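Local structure of putative tryptophan halogenase (Xanthomonas campestris pv. campestris, 6Y1W) at residues S10-A22 with L362-I374. The protein is a flavin-dependent halogenase, probably using FAD to halogenate a substrate that has not been established here. Residues are numbered along the deposited sequence; the frame is centred on the assembly and turned at random. Where two conformers were deposited one is given.
Sequences SESQRLVRRVVIA and LQTFPQVIDPVDI
The carbonyl oxygen of Q367 is gripped by two neighbours in the 10-22 segment: the amide of V16 donates a fairly straight hydrogen bond (V16 N to Q367 O 2.9 Å, 159° at the hydrogen), and the CA-H of L15 adds a weaker contact. Two waters extend this backbone pairing. One donates to R14 O and accepts from I369 N, spanning an acceptor and a donor; the other donates to both V16 O and P366 O, two carbonyl oxygens that as acceptors cannot bond each other. R14 is long enough to arch over V368. A bend at chi3 (66°) lays its guanidinium so that V368 CG2 lies over one face, toward the rim of the group, and its NH2 gives a rather bent hydrogen bond to I369 O (2.8 Å). The same NH2 has a long salt bridge to D370 OD1, 4.0 Å away. D370 is the N-cap of helix 371-397, its OD2 accepting from V372 N (2.9 Å). Residues 364-370 connect helix 350-363 to helix 371-397 and lie against the lead-in to strand 18-22, an inner strand of the Rossmann-type sheet, followed by the glycine-rich turn that probably binds FAD. Beta-branched V16 suits the buried side: its CG2 meets I369 CG1 (3.9 Å) and P366 CG. Further along, V19 CG2 touches the F365 ring at its edge, at CZ (4.0 Å), where L35 of helix 25-39 packs on both side chains. R17 NH1 makes a weak hydrogen bond to Q367 OE1 (3.3 Å), the guanidinium and amide planes standing 82° apart, while Q367 NE2 donates to D464 and H459 of the second subunit.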
loop_
_atom_site.group_PDB
_atom_site.type_symbol
_atom_site.label_atom_id
_atom_site.label_comp_id
_atom_site.label_asym_id
_atom_site.label_seq_id
_atom_site.Cartn_x
_atom_site.Cartn_y
_atom_site.Cartn_z
ATOM N N SER A 10 -0.690 12.103 37.366
ATOM C CA SER A 10 0.704 12.495 37.192
ATOM C C SER A 10 1.136 12.259 35.752
ATOM O O SER A 10 1.063 11.129 35.255
ATOM C CB SER A 10 1.611 11.714 38.136
ATOM O OG SER A 10 2.960 11.802 37.689
ATOM N N GLU A 11 1.618 13.318 35.092
ATOM C CA GLU A 11 2.105 13.181 33.722
ATOM C C GLU A 11 3.414 12.390 33.668
ATOM O O GLU A 11 3.584 11.516 32.805
ATOM C CB GLU A 11 2.269 14.565 33.089
ATOM C CG GLU A 11 1.066 15.483 33.317
ATOM C CD GLU A 11 1.408 16.963 33.211
ATOM O OE1 GLU A 11 2.539 17.289 32.794
ATOM O OE2 GLU A 11 0.541 17.802 33.547
ATOM N N SER A 12 4.345 12.669 34.589
ATOM C CA SER A 12 5.615 11.945 34.600
ATOM C C SER A 12 5.410 10.457 34.852
ATOM O O SER A 12 6.161 9.626 34.318
ATOM C CB SER A 12 6.560 12.541 35.649
ATOM O OG SER A 12 5.924 12.685 36.909
ATOM N N GLN A 13 4.391 10.101 35.646
ATOM C CA GLN A 13 4.039 8.702 35.878
ATOM C C GLN A 13 3.581 7.994 34.608
ATOM O O GLN A 13 3.501 6.760 34.591
ATOM C CB GLN A 13 2.950 8.612 36.950
ATOM C CG GLN A 13 3.506 8.499 38.357
ATOM C CD GLN A 13 4.506 7.361 38.483
ATOM O OE1 GLN A 13 4.136 6.185 38.443
ATOM N NE2 GLN A 13 5.785 7.708 38.618
ATOM N N ARG A 14 3.291 8.741 33.547
ATOM C CA ARG A 14 2.883 8.134 32.298
ATOM C C ARG A 14 4.060 7.644 31.454
ATOM O O ARG A 14 3.827 6.883 30.515
ATOM C CB ARG A 14 2.052 9.130 31.480
ATOM C CG ARG A 14 0.742 9.592 32.137
ATOM C CD ARG A 14 -0.032 10.518 31.202
ATOM N NE ARG A 14 -0.524 9.849 29.992
ATOM C CZ ARG A 14 -0.777 10.480 28.843
ATOM N NH1 ARG A 14 -0.573 11.789 28.750
ATOM N NH2 ARG A 14 -1.230 9.808 27.782
ATOM N N LEU A 15 5.298 8.057 31.731
ATOM C CA LEU A 15 6.397 7.676 30.844
ATOM C C LEU A 15 6.619 6.166 30.876
ATOM O O LEU A 15 6.664 5.560 31.947
ATOM C CB LEU A 15 7.678 8.397 31.239
ATOM C CG LEU A 15 7.634 9.885 30.940
ATOM C CD1 LEU A 15 8.778 10.586 31.679
ATOM C CD2 LEU A 15 7.711 10.130 29.438
ATOM N N VAL A 16 6.758 5.551 29.698
ATOM C CA VAL A 16 6.949 4.107 29.605
ATOM C C VAL A 16 8.439 3.812 29.726
ATOM O O VAL A 16 9.214 4.130 28.822
ATOM C CB VAL A 16 6.376 3.554 28.296
ATOM C CG1 VAL A 16 6.686 2.074 28.211
ATOM C CG2 VAL A 16 4.832 3.815 28.275
ATOM N N ARG A 17 8.845 3.228 30.871
ATOM C CA ARG A 17 10.232 2.876 31.131
ATOM C C ARG A 17 10.440 1.417 31.443
ATOM O O ARG A 17 11.582 0.955 31.374
ATOM C CB ARG A 17 10.786 3.693 32.319
ATOM C CG ARG A 17 11.014 5.148 31.990
ATOM C CD ARG A 17 12.094 5.344 30.921
ATOM N NE ARG A 17 11.508 5.764 29.647
ATOM C CZ ARG A 17 11.188 7.021 29.340
ATOM N NH1 ARG A 17 10.640 7.294 28.161
ATOM N NH2 ARG A 17 11.406 8.002 30.207
ATOM N N ARG A 18 9.392 0.689 31.832
ATOM C CA ARG A 18 9.504 -0.710 32.217
ATOM C C ARG A 18 8.515 -1.496 31.373
ATOM O O ARG A 18 7.314 -1.186 31.368
ATOM C CB ARG A 18 9.221 -0.914 33.718
ATOM C CG ARG A 18 10.166 -0.110 34.654
ATOM C CD ARG A 18 9.602 0.005 36.083
ATOM N NE ARG A 18 8.244 0.540 36.030
ATOM C CZ ARG A 18 7.410 0.608 37.059
ATOM N NH1 ARG A 18 7.803 0.193 38.260
ATOM N NH2 ARG A 18 6.179 1.092 36.880
ATOM N N VAL A 19 9.016 -2.491 30.648
ATOM C CA VAL A 19 8.179 -3.358 29.818
ATOM C C VAL A 19 8.249 -4.764 30.382
ATOM O O VAL A 19 9.340 -5.301 30.600
ATOM C CB VAL A 19 8.618 -3.352 28.348
ATOM C CG1 VAL A 19 7.717 -4.288 27.501
ATOM C CG2 VAL A 19 8.588 -1.932 27.778
ATOM N N VAL A 20 7.084 -5.363 30.606
ATOM C CA VAL A 20 7.010 -6.708 31.161
ATOM C C VAL A 20 6.363 -7.606 30.100
ATOM O O VAL A 20 5.267 -7.301 29.617
ATOM C CB VAL A 20 6.213 -6.734 32.471
ATOM C CG1 VAL A 20 6.053 -8.163 32.934
ATOM C CG2 VAL A 20 6.933 -5.888 33.525
ATOM N N ILE A 21 7.044 -8.682 29.735
ATOM C CA ILE A 21 6.571 -9.642 28.726
ATOM C C ILE A 21 6.099 -10.883 29.471
ATOM O O ILE A 21 6.875 -11.533 30.179
ATOM C CB ILE A 21 7.693 -9.984 27.732
ATOM C CG1 ILE A 21 8.108 -8.703 27.009
ATOM C CG2 ILE A 21 7.219 -11.033 26.690
ATOM C CD1 ILE A 21 9.375 -8.824 26.163
ATOM N N ALA A 22 4.825 -11.204 29.358
ATOM C CA ALA A 22 4.256 -12.373 30.036
ATOM C C ALA A 22 4.235 -13.532 29.057
ATOM O O ALA A 22 3.507 -13.480 28.067
ATOM C CB ALA A 22 2.849 -12.073 30.555
ATOM N N LEU A 362 6.934 -1.374 17.665
ATOM C CA LEU A 362 8.158 -0.573 17.688
ATOM C C LEU A 362 8.002 0.690 16.834
ATOM O O LEU A 362 8.569 1.750 17.161
ATOM C CB LEU A 362 9.341 -1.431 17.225
ATOM C CG LEU A 362 9.701 -2.486 18.275
ATOM C CD1 LEU A 362 10.841 -3.404 17.771
ATOM C CD2 LEU A 362 10.060 -1.855 19.621
ATOM N N GLN A 363 7.250 0.605 15.740
ATOM C CA GLN A 363 7.027 1.797 14.923
ATOM C C GLN A 363 6.090 2.802 15.574
ATOM O O GLN A 363 6.046 3.953 15.126
ATOM C CB GLN A 363 6.490 1.387 13.542
ATOM C CG GLN A 363 7.574 0.730 12.724
ATOM C CD GLN A 363 7.094 0.259 11.405
ATOM O OE1 GLN A 363 5.960 -0.171 11.276
ATOM N NE2 GLN A 363 7.975 0.272 10.415
ATOM N N THR A 364 5.360 2.416 16.613
ATOM C CA THR A 364 4.507 3.354 17.342
ATOM C C THR A 364 4.842 3.340 18.827
ATOM O O THR A 364 3.977 3.554 19.684
ATOM C CB THR A 364 3.026 3.049 17.119
ATOM O OG1 THR A 364 2.229 4.091 17.709
ATOM C CG2 THR A 364 2.673 1.728 17.738
ATOM N N PHE A 365 6.127 3.119 19.154
ATOM C CA PHE A 365 6.453 2.821 20.533
ATOM C C PHE A 365 6.165 4.030 21.421
ATOM O O PHE A 365 6.525 5.152 21.063
ATOM C CB PHE A 365 7.912 2.359 20.740
ATOM C CG PHE A 365 8.071 1.637 22.044
ATOM C CD1 PHE A 365 7.685 0.298 22.158
ATOM C CD2 PHE A 365 8.412 2.326 23.196
ATOM C CE1 PHE A 365 7.732 -0.340 23.383
ATOM C CE2 PHE A 365 8.472 1.668 24.412
ATOM C CZ PHE A 365 8.117 0.345 24.503
ATOM N N PRO A 366 5.491 3.844 22.551
ATOM C CA PRO A 366 5.017 5.005 23.323
ATOM C C PRO A 366 6.145 5.622 24.144
ATOM O O PRO A 366 6.923 4.913 24.800
ATOM C CB PRO A 366 3.946 4.404 24.248
ATOM C CG PRO A 366 4.397 2.915 24.410
ATOM C CD PRO A 366 4.892 2.574 23.009
ATOM N N GLN A 367 6.239 6.953 24.083
ATOM C CA GLN A 367 6.753 7.686 25.245
ATOM C C GLN A 367 5.733 7.638 26.371
ATOM O O GLN A 367 6.065 7.333 27.526
ATOM C CB GLN A 367 7.042 9.144 24.898
ATOM C CG GLN A 367 8.009 9.359 23.801
ATOM C CD GLN A 367 9.449 9.422 24.283
ATOM O OE1 GLN A 367 9.773 9.050 25.450
ATOM N NE2 GLN A 367 10.333 9.868 23.387
ATOM N N VAL A 368 4.493 7.993 26.064
ATOM C CA VAL A 368 3.352 7.825 26.956
ATOM C C VAL A 368 2.294 7.111 26.136
ATOM O O VAL A 368 2.274 7.234 24.910
ATOM C CB VAL A 368 2.790 9.170 27.508
ATOM C CG1 VAL A 368 3.865 9.942 28.294
ATOM C CG2 VAL A 368 2.183 10.026 26.367
ATOM N N ILE A 369 1.475 6.301 26.798
ATOM C CA ILE A 369 0.430 5.561 26.089
ATOM C C ILE A 369 -0.742 6.502 25.870
ATOM O O ILE A 369 -1.154 7.212 26.792
ATOM C CB ILE A 369 0.029 4.299 26.867
ATOM C CG1 ILE A 369 1.227 3.342 26.912
ATOM C CG2 ILE A 369 -1.141 3.576 26.169
ATOM C CD1 ILE A 369 1.107 2.248 27.946
ATOM N N ASP A 370 -1.245 6.555 24.637
ATOM C CA ASP A 370 -2.341 7.471 24.286
ATOM C C ASP A 370 -3.392 6.752 23.449
ATOM O O ASP A 370 -3.036 5.954 22.572
ATOM C CB ASP A 370 -1.825 8.659 23.484
ATOM C CG ASP A 370 -2.873 9.741 23.338
ATOM O OD1 ASP A 370 -2.959 10.576 24.275
ATOM O OD2 ASP A 370 -3.619 9.750 22.319
ATOM N N PRO A 371 -4.672 7.049 23.654
ATOM C CA PRO A 371 -5.716 6.407 22.834
ATOM C C PRO A 371 -5.547 6.547 21.337
ATOM O O PRO A 371 -5.989 5.638 20.619
ATOM C CB PRO A 371 -7.003 7.104 23.295
ATOM C CG PRO A 371 -6.735 7.516 24.676
ATOM C CD PRO A 371 -5.249 7.827 24.765
ATOM N N VAL A 372 -5.008 7.647 20.802
ATOM C CA VAL A 372 -4.952 7.748 19.344
ATOM C C VAL A 372 -3.949 6.749 18.785
ATOM O O VAL A 372 -4.156 6.192 17.696
ATOM C CB VAL A 372 -4.658 9.188 18.854
ATOM C CG1 VAL A 372 -3.237 9.628 19.129
ATOM C CG2 VAL A 372 -4.911 9.276 17.339
ATOM N N ASP A 373 -2.839 6.518 19.511
ATOM C CA ASP A 373 -1.872 5.506 19.091
ATOM C C ASP A 373 -2.466 4.105 19.188
ATOM O O ASP A 373 -2.268 3.268 18.292
ATOM C CB ASP A 373 -0.603 5.578 19.947
ATOM C CG ASP A 373 0.244 6.821 19.668
ATOM O OD1 ASP A 373 -0.028 7.582 18.724
ATOM O OD2 ASP A 373 1.219 7.011 20.403
ATOM N N ILE A 374 -3.180 3.818 20.276
ATOM C CA ILE A 374 -3.819 2.515 20.450
ATOM C C ILE A 374 -4.811 2.272 19.317
ATOM O O ILE A 374 -4.874 1.177 18.727
ATOM C CB ILE A 374 -4.500 2.450 21.832
ATOM C CG1 ILE A 374 -3.476 2.514 22.985
ATOM C CG2 ILE A 374 -5.428 1.183 21.964
ATOM C CD1 ILE A 374 -4.093 2.708 24.351
HETATM O O HOH W 1 1.657 5.865 29.570
HETATM O O HOH W 2 9.393 4.706 26.072
#